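Local coordinates for protein 2,3,4,5-tetrahydropyridine-2,6-dicarboxylate N-succinyltransferase (Campylobacter jejuni, PDB 2RIJ) that probably catalyses the transfer of a succinyl group from succinyl-CoA to tetrahydrodipicolinate, the first step of the succinylase route in lysine biosynthesis, at residues V82-L87 with K120-S125; E88-A93 with I114-F119; P154-N159 with S264-E269; S224-G229 with T236-G241. One frame throughout, in Å; residues are numbered along the deposited sequence.

Interaction 1 of 4, residues V82-L87 with K120-S125; sequences VQTLKL and KDDEFS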
loop_
_atom_site.group_PDB
_atom_site.type_symbol
_atom_site.label_atom_id
_atom_site.label_comp_id
_atom_site.label_asym_id
_atom_site.label_seq_id
_atom_site.Cartn_x
_atom_site.Cartn_y
_atom_site.Cartn_z
ATOM N N VAL A 82 -43.739 -7.521 46.113
ATOM C CA VAL A 82 -42.966 -8.604 46.689
ATOM C C VAL A 82 -43.409 -8.801 48.125
ATOM O O VAL A 82 -43.497 -7.842 48.881
ATOM C CB VAL A 82 -41.457 -8.265 46.673
ATOM C CG1 VAL A 82 -40.626 -9.372 47.282
ATOM C CG2 VAL A 82 -40.981 -7.944 45.236
ATOM N N GLN A 83 -43.664 -10.038 48.529
ATOM C CA GLN A 83 -44.063 -10.300 49.909
ATOM C C GLN A 83 -43.711 -11.699 50.329
ATOM O O GLN A 83 -43.994 -12.650 49.608
ATOM C CB GLN A 83 -45.581 -10.116 50.040
ATOM C CG GLN A 83 -46.103 -9.962 51.462
ATOM C CD GLN A 83 -45.844 -8.575 52.055
ATOM O OE1 GLN A 83 -45.546 -7.613 51.352
ATOM N NE2 GLN A 83 -45.925 -8.492 53.347
ATOM N N THR A 84 -43.173 -11.828 51.535
ATOM C CA THR A 84 -42.860 -13.127 52.155
ATOM C C THR A 84 -44.131 -13.882 52.398
ATOM O O THR A 84 -45.106 -13.310 52.887
ATOM C CB THR A 84 -42.141 -12.913 53.530
ATOM O OG1 THR A 84 -40.884 -12.309 53.292
ATOM C CG2 THR A 84 -41.931 -14.224 54.306
ATOM N N LEU A 85 -44.118 -15.166 52.055
ATOM C CA LEU A 85 -45.233 -16.065 52.299
ATOM C C LEU A 85 -45.167 -16.659 53.715
ATOM O O LEU A 85 -44.104 -17.081 54.191
ATOM C CB LEU A 85 -45.250 -17.210 51.277
ATOM C CG LEU A 85 -45.652 -16.785 49.873
ATOM C CD1 LEU A 85 -45.039 -17.773 48.888
ATOM C CD2 LEU A 85 -47.229 -16.708 49.769
ATOM N N LYS A 86 -46.318 -16.640 54.374
ATOM C CA LYS A 86 -46.576 -17.368 55.612
ATOM C C LYS A 86 -47.333 -18.656 55.283
ATOM O O LYS A 86 -47.979 -18.750 54.232
ATOM C CB LYS A 86 -47.403 -16.487 56.550
ATOM C CG LYS A 86 -46.668 -15.223 56.912
ATOM C CD LYS A 86 -47.405 -14.407 57.907
ATOM C CE LYS A 86 -46.491 -13.359 58.470
ATOM N NZ LYS A 86 -47.145 -12.532 59.497
ATOM N N LEU A 87 -47.316 -19.617 56.206
ATOM C CA LEU A 87 -48.057 -20.871 55.993
ATOM C C LEU A 87 -49.529 -20.592 55.719
ATOM O O LEU A 87 -50.135 -21.233 54.873
ATOM C CB LEU A 87 -47.925 -21.832 57.169
ATOM C CG LEU A 87 -48.446 -23.264 56.978
ATOM C CD1 LEU A 87 -47.847 -23.882 55.743
ATOM C CD2 LEU A 87 -48.169 -24.111 58.273
ATOM N N LYS A 120 -40.870 -23.147 55.354
ATOM C CA LYS A 120 -40.080 -22.569 56.416
ATOM C C LYS A 120 -40.387 -21.117 56.400
ATOM O O LYS A 120 -40.707 -20.544 55.354
ATOM C CB LYS A 120 -38.580 -22.730 56.190
ATOM C CG LYS A 120 -38.105 -24.135 55.996
ATOM C CD LYS A 120 -36.600 -24.151 55.734
ATOM C CE LYS A 120 -36.027 -25.574 55.852
ATOM N NZ LYS A 120 -34.542 -25.585 55.615
ATOM N N ASP A 121 -40.264 -20.492 57.557
ATOM C CA ASP A 121 -40.520 -19.063 57.652
ATOM C C ASP A 121 -39.460 -18.281 56.920
ATOM O O ASP A 121 -38.300 -18.661 56.941
ATOM C CB ASP A 121 -40.557 -18.606 59.115
ATOM C CG ASP A 121 -41.846 -19.048 59.841
ATOM O OD1 ASP A 121 -42.990 -18.796 59.306
ATOM O OD2 ASP A 121 -41.676 -19.616 60.944
ATOM N N ASP A 122 -39.883 -17.185 56.288
ATOM C CA ASP A 122 -39.031 -16.259 55.544
ATOM C C ASP A 122 -38.217 -16.863 54.385
ATOM O O ASP A 122 -37.251 -16.272 53.933
ATOM C CB ASP A 122 -38.095 -15.530 56.509
ATOM C CG ASP A 122 -38.848 -14.762 57.564
ATOM O OD1 ASP A 122 -39.676 -13.898 57.199
ATOM O OD2 ASP A 122 -38.629 -15.055 58.754
ATOM N N GLU A 123 -38.618 -18.020 53.919
ATOM C CA GLU A 123 -37.876 -18.796 52.918
ATOM C C GLU A 123 -38.444 -18.518 51.516
ATOM O O GLU A 123 -37.724 -18.560 50.519
ATOM C CB GLU A 123 -38.067 -20.278 53.278
ATOM C CG GLU A 123 -37.425 -21.328 52.362
ATOM C CD GLU A 123 -35.982 -21.626 52.708
ATOM O OE1 GLU A 123 -35.450 -20.959 53.611
ATOM O OE2 GLU A 123 -35.399 -22.531 52.084
ATOM N N PHE A 124 -39.759 -18.286 51.445
ATOM C CA PHE A 124 -40.471 -18.150 50.200
ATOM C C PHE A 124 -41.169 -16.803 50.102
ATOM O O PHE A 124 -41.689 -16.263 51.095
ATOM C CB PHE A 124 -41.488 -19.276 50.044
ATOM C CG PHE A 124 -40.910 -20.641 50.163
ATOM C CD1 PHE A 124 -40.304 -21.245 49.089
ATOM C CD2 PHE A 124 -41.035 -21.362 51.348
ATOM C CE1 PHE A 124 -39.754 -22.545 49.189
ATOM C CE2 PHE A 124 -40.502 -22.657 51.464
ATOM C CZ PHE A 124 -39.878 -23.254 50.388
ATOM N N SER A 125 -41.164 -16.251 48.896
ATOM C CA SER A 125 -41.740 -14.927 48.641
ATOM C C SER A 125 -42.472 -14.911 47.309
ATOM O O SER A 125 -41.983 -15.427 46.298
ATOM C CB SER A 125 -40.669 -13.832 48.618
ATOM O OG SER A 125 -40.161 -13.534 49.910
HETATM O O HOH W 1 -39.131 -14.671 52.232
HETATM O O HOH W 2 -39.309 -11.584 55.537
HETATM O O HOH W 3 -42.751 -16.669 56.570
HETATM O O HOH W 4 -41.699 -18.389 53.749
HETATM O O HOH W 5 -46.056 -19.063 58.718
#
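Thr-84 and, in the conformer described, one of two, Ser-125 both carry their hydroxyl oxygen beside their own backbone N and anti to the carbonyl carbon (chi1 -65° and -73°), which brings OG1 and OG onto the same face of the sheet. In this conformer the two oxygens stay 3.7 Å apart, and a water sits between them, 3.1 Å from Thr-84 OG1 and 2.8 Å from Ser-125 OG. A second water links Thr-84 OG1 to Asp-122 OD1, while Thr-84 CG2, anti to N, lies against the same carboxylate oxygen.

This is the end of an antiparallel ladder in the N-terminal domain, where strand 80-84 flanks strand 124-129 and strand 27-35 pairs with the latter's other edge. Thr-84 and Ser-125 form a non-hydrogen-bonded pair; beside it Leu-85 N donates to Phe-124 O at 2.8 Å, nearly straight (169°). Leu-85 CD1 meets Phe-124 CB at 4.0 Å, the side chains crossing at about a right angle.

Beyond this bond the chains part around the type II turn from Lys-120 to Glu-123. Two waters, each 2.8 Å from Leu-85 O, fill the fork, one accepting from Asp-122 N and the other from Phe-124 N.

Interaction 2 of 4, residues E88-A93 with I114-F119; sequences EDIDFA and IIKDKF
Ile-90 and Asp-91, neighbours on helix 87-96, meet helix 107-117 in two different ways, one apolar and one ionic. The two helices run roughly antiparallel as a helical pair of the N-terminal domain.

The ionic half lies at the outer side. Lys-116 NZ donates to Asp-91 OD1 at 2.9 Å, in a salt bridge that uses the syn lone pair of the oxygen; OD2 of the same carboxylate remains 3.7 Å from NZ. The lysine starts with CG anti to the backbone N (chi1 -176°), and a bend about its last torsion (chi4 45°) turns NZ onto the carboxylate. Asp-89 takes no part in this interface; both its oxygens are engaged elsewhere, OD1 in a salt bridge with Arg-70 NE, while OD2 accepts from the backbone N of Lys-86 at the N-cap, the N3-to-N-cap bond that is one half of a capping box.

Part of the backbone is satisfied by helical bonds inside each segment. Phe-92 N reaches Glu-88 O at 2.8 Å, and Lys-118 N reaches Ile-114 O at 2.9 Å just where the chain leaves helical geometry.

Inward of the ion pair, in the Ile-90 conformer described, one of two, CG2 lies 3.6 Å from Lys-116 CB. CD1 points between Ile-115 CG2 and the Phe-119 ring, though the closeness of this fit is doubtful. Met-192 of a second subunit packs on Ile-115.

The aliphatic base of Lys-116 thus belongs to the apolar seam while its ammonium is paired with a carboxylate at the margin, where solvent would probably temper the attraction.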
loop_
_atom_site.group_PDB
_atom_site.type_symbol
_atom_site.label_atom_id
_atom_site.label_comp_id
_atom_site.label_asym_id
_atom_site.label_seq_id
_atom_site.Cartn_x
_atom_site.Cartn_y
_atom_site.Cartn_z
ATOM N N GLU A 88 -50.102 -19.640 56.439
ATOM C CA GLU A 88 -51.512 -19.304 56.287
ATOM C C GLU A 88 -51.867 -18.886 54.867
ATOM O O GLU A 88 -52.977 -19.165 54.383
ATOM C CB GLU A 88 -51.889 -18.218 57.298
ATOM C CG GLU A 88 -51.245 -16.883 57.105
ATOM C CD GLU A 88 -51.411 -15.991 58.324
ATOM O OE1 GLU A 88 -52.521 -15.414 58.511
ATOM O OE2 GLU A 88 -50.432 -15.886 59.103
ATOM N N ASP A 89 -50.912 -18.232 54.191
ATOM C CA ASP A 89 -51.080 -17.790 52.811
ATOM C C ASP A 89 -51.177 -18.996 51.887
ATOM O O ASP A 89 -52.021 -19.034 50.985
ATOM C CB ASP A 89 -49.920 -16.901 52.371
ATOM C CG ASP A 89 -49.737 -15.659 53.242
ATOM O OD1 ASP A 89 -50.736 -15.076 53.752
ATOM O OD2 ASP A 89 -48.557 -15.267 53.401
ATOM N N ILE A 90 -50.328 -19.987 52.138
ATOM C CA ILE A 90 -50.297 -21.202 51.332
ATOM C C ILE A 90 -51.586 -21.990 51.554
ATOM O O ILE A 90 -52.211 -22.459 50.597
ATOM C CB ILE A 90 -49.048 -22.053 51.666
ATOM C CG1 ILE A 90 -47.786 -21.309 51.206
ATOM C CG2 ILE A 90 -49.142 -23.391 50.995
ATOM C CD1 ILE A 90 -46.586 -21.471 52.110
ATOM N N ASP A 91 -51.999 -22.118 52.821
ATOM C CA ASP A 91 -53.233 -22.840 53.150
ATOM C C ASP A 91 -54.489 -22.138 52.588
ATOM O O ASP A 91 -55.407 -22.794 52.073
ATOM C CB ASP A 91 -53.346 -23.024 54.659
ATOM C CG ASP A 91 -52.376 -24.068 55.192
ATOM O OD1 ASP A 91 -52.032 -25.032 54.460
ATOM O OD2 ASP A 91 -51.974 -23.920 56.360
ATOM N N PHE A 92 -54.500 -20.811 52.641
ATOM C CA PHE A 92 -55.579 -20.050 52.069
ATOM C C PHE A 92 -55.655 -20.344 50.570
ATOM O O PHE A 92 -56.735 -20.598 50.056
ATOM C CB PHE A 92 -55.384 -18.559 52.266
ATOM C CG PHE A 92 -56.434 -17.728 51.581
ATOM C CD1 PHE A 92 -57.644 -17.498 52.189
ATOM C CD2 PHE A 92 -56.221 -17.199 50.327
ATOM C CE1 PHE A 92 -58.633 -16.747 51.537
ATOM C CE2 PHE A 92 -57.185 -16.473 49.693
ATOM C CZ PHE A 92 -58.385 -16.246 50.289
ATOM N N ALA A 93 -54.520 -20.263 49.875
ATOM C CA ALA A 93 -54.490 -20.452 48.413
ATOM C C ALA A 93 -54.967 -21.874 48.059
ATOM O O ALA A 93 -55.828 -22.049 47.215
ATOM C CB ALA A 93 -53.055 -20.161 47.846
ATOM N N ILE A 114 -46.092 -28.322 47.254
ATOM C CA ILE A 114 -44.672 -28.565 47.573
ATOM C C ILE A 114 -44.154 -27.580 48.616
ATOM O O ILE A 114 -43.506 -27.972 49.563
ATOM C CB ILE A 114 -43.775 -28.530 46.294
ATOM C CG1 ILE A 114 -43.972 -29.803 45.472
ATOM C CG2 ILE A 114 -42.282 -28.421 46.672
ATOM C CD1 ILE A 114 -43.619 -29.697 43.965
ATOM N N ILE A 115 -44.478 -26.299 48.449
ATOM C CA ILE A 115 -44.035 -25.282 49.385
ATOM C C ILE A 115 -44.640 -25.542 50.777
ATOM O O ILE A 115 -43.947 -25.418 51.774
ATOM C CB ILE A 115 -44.385 -23.875 48.870
ATOM C CG1 ILE A 115 -43.515 -23.536 47.652
ATOM C CG2 ILE A 115 -44.202 -22.811 49.957
ATOM C CD1 ILE A 115 -44.020 -22.295 46.914
ATOM N N LYS A 116 -45.913 -25.927 50.829
ATOM C CA LYS A 116 -46.562 -26.258 52.126
ATOM C C LYS A 116 -45.802 -27.373 52.803
ATOM O O LYS A 116 -45.413 -27.259 53.954
ATOM C CB LYS A 116 -48.000 -26.708 51.941
ATOM C CG LYS A 116 -48.717 -26.971 53.285
ATOM C CD LYS A 116 -50.056 -27.625 53.103
ATOM C CE LYS A 116 -50.622 -28.139 54.459
ATOM N NZ LYS A 116 -50.526 -27.219 55.646
ATOM N N ASP A 117 -45.577 -28.445 52.063
ATOM C CA ASP A 117 -44.762 -29.549 52.551
ATOM C C ASP A 117 -43.335 -29.181 52.989
ATOM O O ASP A 117 -42.833 -29.741 53.964
ATOM C CB ASP A 117 -44.752 -30.654 51.493
ATOM C CG ASP A 117 -43.987 -31.891 51.942
ATOM O OD1 ASP A 117 -44.285 -32.394 53.038
ATOM O OD2 ASP A 117 -43.093 -32.356 51.196
ATOM N N LYS A 118 -42.684 -28.224 52.332
ATOM C CA LYS A 118 -41.334 -27.835 52.704
ATOM C C LYS A 118 -41.267 -26.462 53.365
ATOM O O LYS A 118 -40.208 -25.816 53.342
ATOM C CB LYS A 118 -40.427 -27.819 51.463
ATOM C CG LYS A 118 -40.537 -29.026 50.541
ATOM C CD LYS A 118 -39.986 -30.239 51.219
ATOM C CE LYS A 118 -39.770 -31.389 50.264
ATOM N NZ LYS A 118 -39.213 -32.516 51.065
ATOM N N PHE A 119 -42.378 -26.013 53.952
ATOM C CA PHE A 119 -42.486 -24.635 54.411
ATOM C C PHE A 119 -41.449 -24.331 55.451
ATOM O O PHE A 119 -41.180 -25.156 56.320
ATOM C CB PHE A 119 -43.869 -24.301 54.979
ATOM C CG PHE A 119 -44.003 -22.860 55.325
ATOM C CD1 PHE A 119 -44.227 -21.926 54.326
ATOM C CD2 PHE A 119 -43.817 -22.423 56.625
ATOM C CE1 PHE A 119 -44.281 -20.582 54.617
ATOM C CE2 PHE A 119 -43.866 -21.084 56.936
ATOM C CZ PHE A 119 -44.103 -20.161 55.939
#

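Interaction 3 of 4, residues P154-N159 with S264-E269; sequences PLRSIN and SAIVGE
The guanidinium of Arg-156 and the side chain of Ile-266 meet tip to tip, at the place where a loop of the N-terminal domain docks on the left-handed beta-helix. Ile-266 belongs to strand 266-267, which lies between strands 250-251 and 292-293 in one of the parallel sheets of that helix.

Ile-266 CD1 sits over the centre of one guanidinium face, 3.3 Å from Arg-156 CZ. The polar business is done at the edge instead: NE and NH2 both bond to one oxygen, Ser-264 O, at 2.7 Å from Arg-156 NE and 2.9 Å from Arg-156 NH2, with the oxygen only 6° out of the guanidinium plane. Ser-292 OG is a further partner of NH2, so bonds to two coils hold the flat group while the isoleucine rests on it. Leu-155 and Ile-266 lie alongside, running opposite ways, with Leu-155 CB 3.9 Å from Ile-266 CD1.

Arg-156 is presented by a type II beta turn from Pro-154 to Ser-157, in which it takes the third position with a positive phi of 69°. Asn-248 OD1 accepts from its backbone N. The turn is tied across its mouth twice at one oxygen: Pro-154 O receives Ser-157 N at 3.1 Å and Ser-157 OG at 2.6 Å.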
loop_
_atom_site.group_PDB
_atom_site.type_symbol
_atom_site.label_atom_id
_atom_site.label_comp_id
_atom_site.label_asym_id
_atom_site.label_seq_id
_atom_site.Cartn_x
_atom_site.Cartn_y
_atom_site.Cartn_z
ATOM N N PRO A 154 -38.667 -11.458 24.859
ATOM C CA PRO A 154 -37.466 -11.314 24.010
ATOM C C PRO A 154 -36.341 -10.522 24.623
ATOM O O PRO A 154 -36.561 -9.670 25.501
ATOM C CB PRO A 154 -37.980 -10.605 22.753
ATOM C CG PRO A 154 -39.467 -10.627 22.853
ATOM C CD PRO A 154 -39.840 -10.770 24.267
ATOM N N LEU A 155 -35.135 -10.841 24.164
ATOM C CA LEU A 155 -33.931 -10.085 24.527
ATOM C C LEU A 155 -34.176 -8.591 24.308
ATOM O O LEU A 155 -34.882 -8.195 23.362
ATOM C CB LEU A 155 -32.764 -10.558 23.686
ATOM C CG LEU A 155 -32.159 -11.897 24.087
ATOM C CD1 LEU A 155 -31.247 -12.501 22.995
ATOM C CD2 LEU A 155 -31.388 -11.645 25.405
ATOM N N ARG A 156 -33.659 -7.795 25.228
ATOM C CA ARG A 156 -33.781 -6.318 25.254
ATOM C C ARG A 156 -35.161 -5.718 25.551
ATOM O O ARG A 156 -35.284 -4.491 25.684
ATOM C CB ARG A 156 -33.291 -5.703 23.944
ATOM C CG ARG A 156 -31.933 -6.102 23.484
ATOM C CD ARG A 156 -31.741 -5.410 22.105
ATOM N NE ARG A 156 -30.538 -5.806 21.464
ATOM C CZ ARG A 156 -30.367 -5.777 20.152
ATOM N NH1 ARG A 156 -31.325 -5.376 19.333
ATOM N NH2 ARG A 156 -29.222 -6.154 19.652
ATOM N N SER A 157 -36.160 -6.556 25.737
ATOM C CA SER A 157 -37.535 -6.112 25.771
ATOM C C SER A 157 -37.973 -5.668 27.166
ATOM O O SER A 157 -39.054 -5.117 27.298
ATOM C CB SER A 157 -38.430 -7.215 25.223
ATOM O OG SER A 157 -38.601 -8.237 26.174
ATOM N N ILE A 158 -37.156 -5.887 28.205
ATOM C CA ILE A 158 -37.560 -5.503 29.558
ATOM C C ILE A 158 -36.527 -4.663 30.280
ATOM O O ILE A 158 -35.344 -4.693 29.963
ATOM C CB ILE A 158 -37.987 -6.735 30.445
ATOM C CG1 ILE A 158 -36.840 -7.730 30.620
ATOM C CG2 ILE A 158 -39.273 -7.413 29.913
ATOM C CD1 ILE A 158 -37.159 -8.782 31.675
ATOM N N ASN A 159 -36.996 -3.902 31.257
ATOM C CA ASN A 159 -36.176 -2.903 31.947
ATOM C C ASN A 159 -35.375 -3.529 33.075
ATOM O O ASN A 159 -35.928 -4.040 34.038
ATOM C CB ASN A 159 -37.079 -1.759 32.444
ATOM C CG ASN A 159 -36.303 -0.551 32.896
ATOM O OD1 ASN A 159 -35.228 -0.685 33.418
ATOM N ND2 ASN A 159 -36.890 0.655 32.743
ATOM N N SER A 264 -26.674 -6.927 25.512
ATOM C CA SER A 264 -27.455 -6.266 24.489
ATOM C C SER A 264 -27.241 -6.812 23.081
ATOM O O SER A 264 -27.997 -6.470 22.215
ATOM C CB SER A 264 -27.295 -4.743 24.483
ATOM O OG SER A 264 -27.863 -4.245 25.646
ATOM N N ALA A 265 -26.258 -7.677 22.890
ATOM C CA ALA A 265 -25.975 -8.243 21.546
ATOM C C ALA A 265 -26.865 -9.450 21.316
ATOM O O ALA A 265 -27.087 -10.267 22.248
ATOM C CB ALA A 265 -24.488 -8.599 21.396
ATOM N N ILE A 266 -27.382 -9.546 20.091
ATOM C CA ILE A 266 -28.250 -10.618 19.638
ATOM C C ILE A 266 -27.695 -11.191 18.356
ATOM O O ILE A 266 -27.313 -10.442 17.443
ATOM C CB ILE A 266 -29.719 -10.143 19.370
ATOM C CG1 ILE A 266 -30.352 -9.557 20.652
ATOM C CG2 ILE A 266 -30.573 -11.310 18.887
ATOM C CD1 ILE A 266 -31.700 -8.825 20.409
ATOM N N VAL A 267 -27.623 -12.519 18.317
ATOM C CA VAL A 267 -27.095 -13.274 17.181
ATOM C C VAL A 267 -28.231 -14.123 16.584
ATOM O O VAL A 267 -28.874 -14.882 17.281
ATOM C CB VAL A 267 -25.888 -14.127 17.607
ATOM C CG1 VAL A 267 -25.323 -14.950 16.453
ATOM C CG2 VAL A 267 -24.793 -13.226 18.251
ATOM N N GLY A 268 -28.428 -14.003 15.277
ATOM C CA GLY A 268 -29.559 -14.614 14.584
ATOM C C GLY A 268 -29.283 -16.053 14.201
ATOM O O GLY A 268 -28.144 -16.514 14.170
ATOM N N GLU A 269 -30.366 -16.753 13.887
ATOM C CA GLU A 269 -30.339 -18.182 13.549
ATOM C C GLU A 269 -29.332 -18.586 12.501
ATOM O O GLU A 269 -29.226 -17.957 11.416
ATOM C CB GLU A 269 -31.739 -18.553 13.024
ATOM C CG GLU A 269 -31.899 -19.996 12.669
ATOM C CD GLU A 269 -33.391 -20.265 12.358
ATOM O OE1 GLU A 269 -33.864 -19.792 11.292
ATOM O OE2 GLU A 269 -34.085 -20.849 13.231
#

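Interaction 4 of 4, residues S224-G229 with T236-G241; sequences SKVRMG and TTIMPG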
loop_
_atom_site.group_PDB
_atom_site.type_symbol
_atom_site.label_atom_id
_atom_site.label_comp_id
_atom_site.label_asym_id
_atom_site.label_seq_id
_atom_site.Cartn_x
_atom_site.Cartn_y
_atom_site.Cartn_z
ATOM N N SER A 224 -19.563 -21.302 33.683
ATOM C CA SER A 224 -19.055 -19.941 33.881
ATOM C C SER A 224 -19.184 -19.058 32.603
ATOM O O SER A 224 -19.069 -17.836 32.656
ATOM C CB SER A 224 -17.594 -20.004 34.342
ATOM O OG SER A 224 -16.797 -20.518 33.326
ATOM N N LYS A 225 -19.448 -19.679 31.451
ATOM C CA LYS A 225 -19.519 -18.953 30.176
ATOM C C LYS A 225 -20.909 -18.413 29.805
ATOM O O LYS A 225 -21.031 -17.734 28.797
ATOM C CB LYS A 225 -19.032 -19.827 29.034
ATOM C CG LYS A 225 -17.577 -20.313 29.115
ATOM C CD LYS A 225 -16.645 -19.248 29.729
ATOM C CE LYS A 225 -15.147 -19.625 29.608
ATOM N NZ LYS A 225 -14.714 -19.372 28.198
ATOM N N VAL A 226 -21.920 -18.739 30.598
ATOM C CA VAL A 226 -23.289 -18.225 30.401
ATOM C C VAL A 226 -23.816 -17.636 31.691
ATOM O O VAL A 226 -24.148 -18.350 32.652
ATOM C CB VAL A 226 -24.232 -19.295 29.815
ATOM C CG1 VAL A 226 -25.630 -18.686 29.463
ATOM C CG2 VAL A 226 -23.607 -19.952 28.573
ATOM N N ARG A 227 -23.899 -16.310 31.715
ATOM C CA ARG A 227 -24.451 -15.618 32.854
ATOM C C ARG A 227 -25.976 -15.752 32.917
ATOM O O ARG A 227 -26.667 -15.863 31.888
ATOM C CB ARG A 227 -24.031 -14.168 32.799
ATOM C CG ARG A 227 -23.755 -13.522 34.145
ATOM C CD ARG A 227 -23.269 -12.125 33.865
ATOM N NE ARG A 227 -22.653 -11.481 35.019
ATOM C CZ ARG A 227 -22.215 -10.243 35.025
ATOM N NH1 ARG A 227 -22.333 -9.522 33.944
ATOM N NH2 ARG A 227 -21.650 -9.714 36.098
HETATM N N MSE A 228 -26.507 -15.775 34.139
HETATM C CA MSE A 228 -27.962 -15.660 34.315
HETATM C C MSE A 228 -28.509 -14.374 33.649
HETATM O O MSE A 228 -27.887 -13.322 33.714
HETATM C CB MSE A 228 -28.311 -15.748 35.810
HETATM C CG MSE A 228 -29.803 -15.757 36.127
HETATM SE SE MSE A 228 -30.736 -17.160 35.158
HETATM C CE MSE A 228 -32.510 -16.806 35.959
ATOM N N GLY A 229 -29.657 -14.493 32.973
ATOM C CA GLY A 229 -30.170 -13.465 32.097
ATOM C C GLY A 229 -29.838 -13.612 30.599
ATOM O O GLY A 229 -30.358 -12.857 29.808
ATOM N N THR A 236 -28.799 -24.013 20.341
ATOM C CA THR A 236 -27.498 -23.334 20.477
ATOM C C THR A 236 -26.450 -24.197 21.194
ATOM O O THR A 236 -26.797 -24.951 22.109
ATOM C CB THR A 236 -27.745 -22.013 21.244
ATOM O OG1 THR A 236 -28.607 -21.183 20.433
ATOM C CG2 THR A 236 -26.431 -21.227 21.594
ATOM N N THR A 237 -25.181 -24.062 20.795
ATOM C CA THR A 237 -24.012 -24.653 21.463
ATOM C C THR A 237 -23.071 -23.544 21.911
ATOM O O THR A 237 -22.645 -22.691 21.109
ATOM C CB THR A 237 -23.249 -25.621 20.534
ATOM O OG1 THR A 237 -24.157 -26.615 20.039
ATOM C CG2 THR A 237 -22.069 -26.309 21.226
ATOM N N ILE A 238 -22.761 -23.535 23.188
ATOM C CA ILE A 238 -21.694 -22.678 23.740
ATOM C C ILE A 238 -20.472 -23.538 24.061
ATOM O O ILE A 238 -20.464 -24.368 25.001
ATOM C CB ILE A 238 -22.115 -21.931 25.016
ATOM C CG1 ILE A 238 -23.543 -21.309 24.852
ATOM C CG2 ILE A 238 -21.071 -20.873 25.406
ATOM C CD1 ILE A 238 -23.625 -20.293 23.674
HETATM N N MSE A 239 -19.420 -23.302 23.318
HETATM C CA MSE A 239 -18.138 -24.041 23.496
HETATM C C MSE A 239 -17.398 -23.334 24.609
HETATM O O MSE A 239 -17.678 -22.170 24.878
HETATM C CB MSE A 239 -17.304 -24.066 22.236
HETATM C CG MSE A 239 -17.942 -24.800 21.081
HETATM SE SE MSE A 239 -18.320 -26.662 21.427
HETATM C CE MSE A 239 -16.446 -27.432 21.584
ATOM N N PRO A 240 -16.465 -24.039 25.299
ATOM C CA PRO A 240 -15.844 -23.445 26.491
ATOM C C PRO A 240 -14.553 -22.655 26.360
ATOM O O PRO A 240 -14.214 -21.931 27.306
ATOM C CB PRO A 240 -15.595 -24.672 27.381
ATOM C CG PRO A 240 -15.433 -25.788 26.482
ATOM C CD PRO A 240 -16.076 -25.453 25.154
ATOM N N GLY A 241 -13.847 -22.747 25.238
ATOM C CA GLY A 241 -12.520 -22.167 25.106
ATOM C C GLY A 241 -12.409 -20.677 25.411
ATOM O O GLY A 241 -11.624 -20.282 26.243
HETATM O O HOH W 6 -12.000 -19.309 28.765
#
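Lys-225 NZ donates to Pro-240 O at 2.8 Å, and this polar end is the tight part of the contact. The nitrogen approaches from 42° above the carbonyl plane. It gets there by a chain bent about chi2 (-36°), which places CD, and chi4 (77°), which places NZ.

A water accepts from Lys-225 NZ at 2.8 Å and lies 2.7 Å from Gly-241 O. Ser-243 O of the same chain and Gly-241 O of a third subunit also lie within hydrogen-bonding reach of NZ, making four acceptors for three protons, so they must share; the charge of this buried ammonium is probably well stabilised.

The apolar side is looser. Val-226 CG2 rests 4.0 Å from Ile-238 CG1, the side chains crossing at a slant, and Lys-225 CB is 4.3 Å from Ile-238 CG2.

Pro-240 is about 7 Å, side chain to side chain, from Glu-258, the predicted acyl-anhydride residue, and Tyr-244 of a second subunit packs on Pro-240.

The backbones of Lys-225 and Arg-227 bond to Val-245 of strand 244-245 and that of Val-226 to Phe-208, while Ile-238 touches Val-245 and Val-257; its own strand, 237-238, lies between strands 219-220 and 256-257 in the wall of the beta-helix.

Interactions 1 and 2 form one unit of the N-terminal domain. Their centres are 9 Å apart, interaction 2 is nested along the chain inside the loop closed by interaction 1, and Phe-119 reaches the backbone of 85-87, so the end of the strand ladder runs directly into the helix pair. Interactions 3 and 4 come later and lie on the beta-helix side, centres 16 Å apart and nearest atoms about 5 Å apart, with 4 nested inside 3. Centres of the two groups are 32 to 36 Å apart. Interaction 3 connects the domains; interactions 1, 2 and 4 all touch a second subunit, 4 a third as well, and 4 lies near the predicted active-site Glu-258.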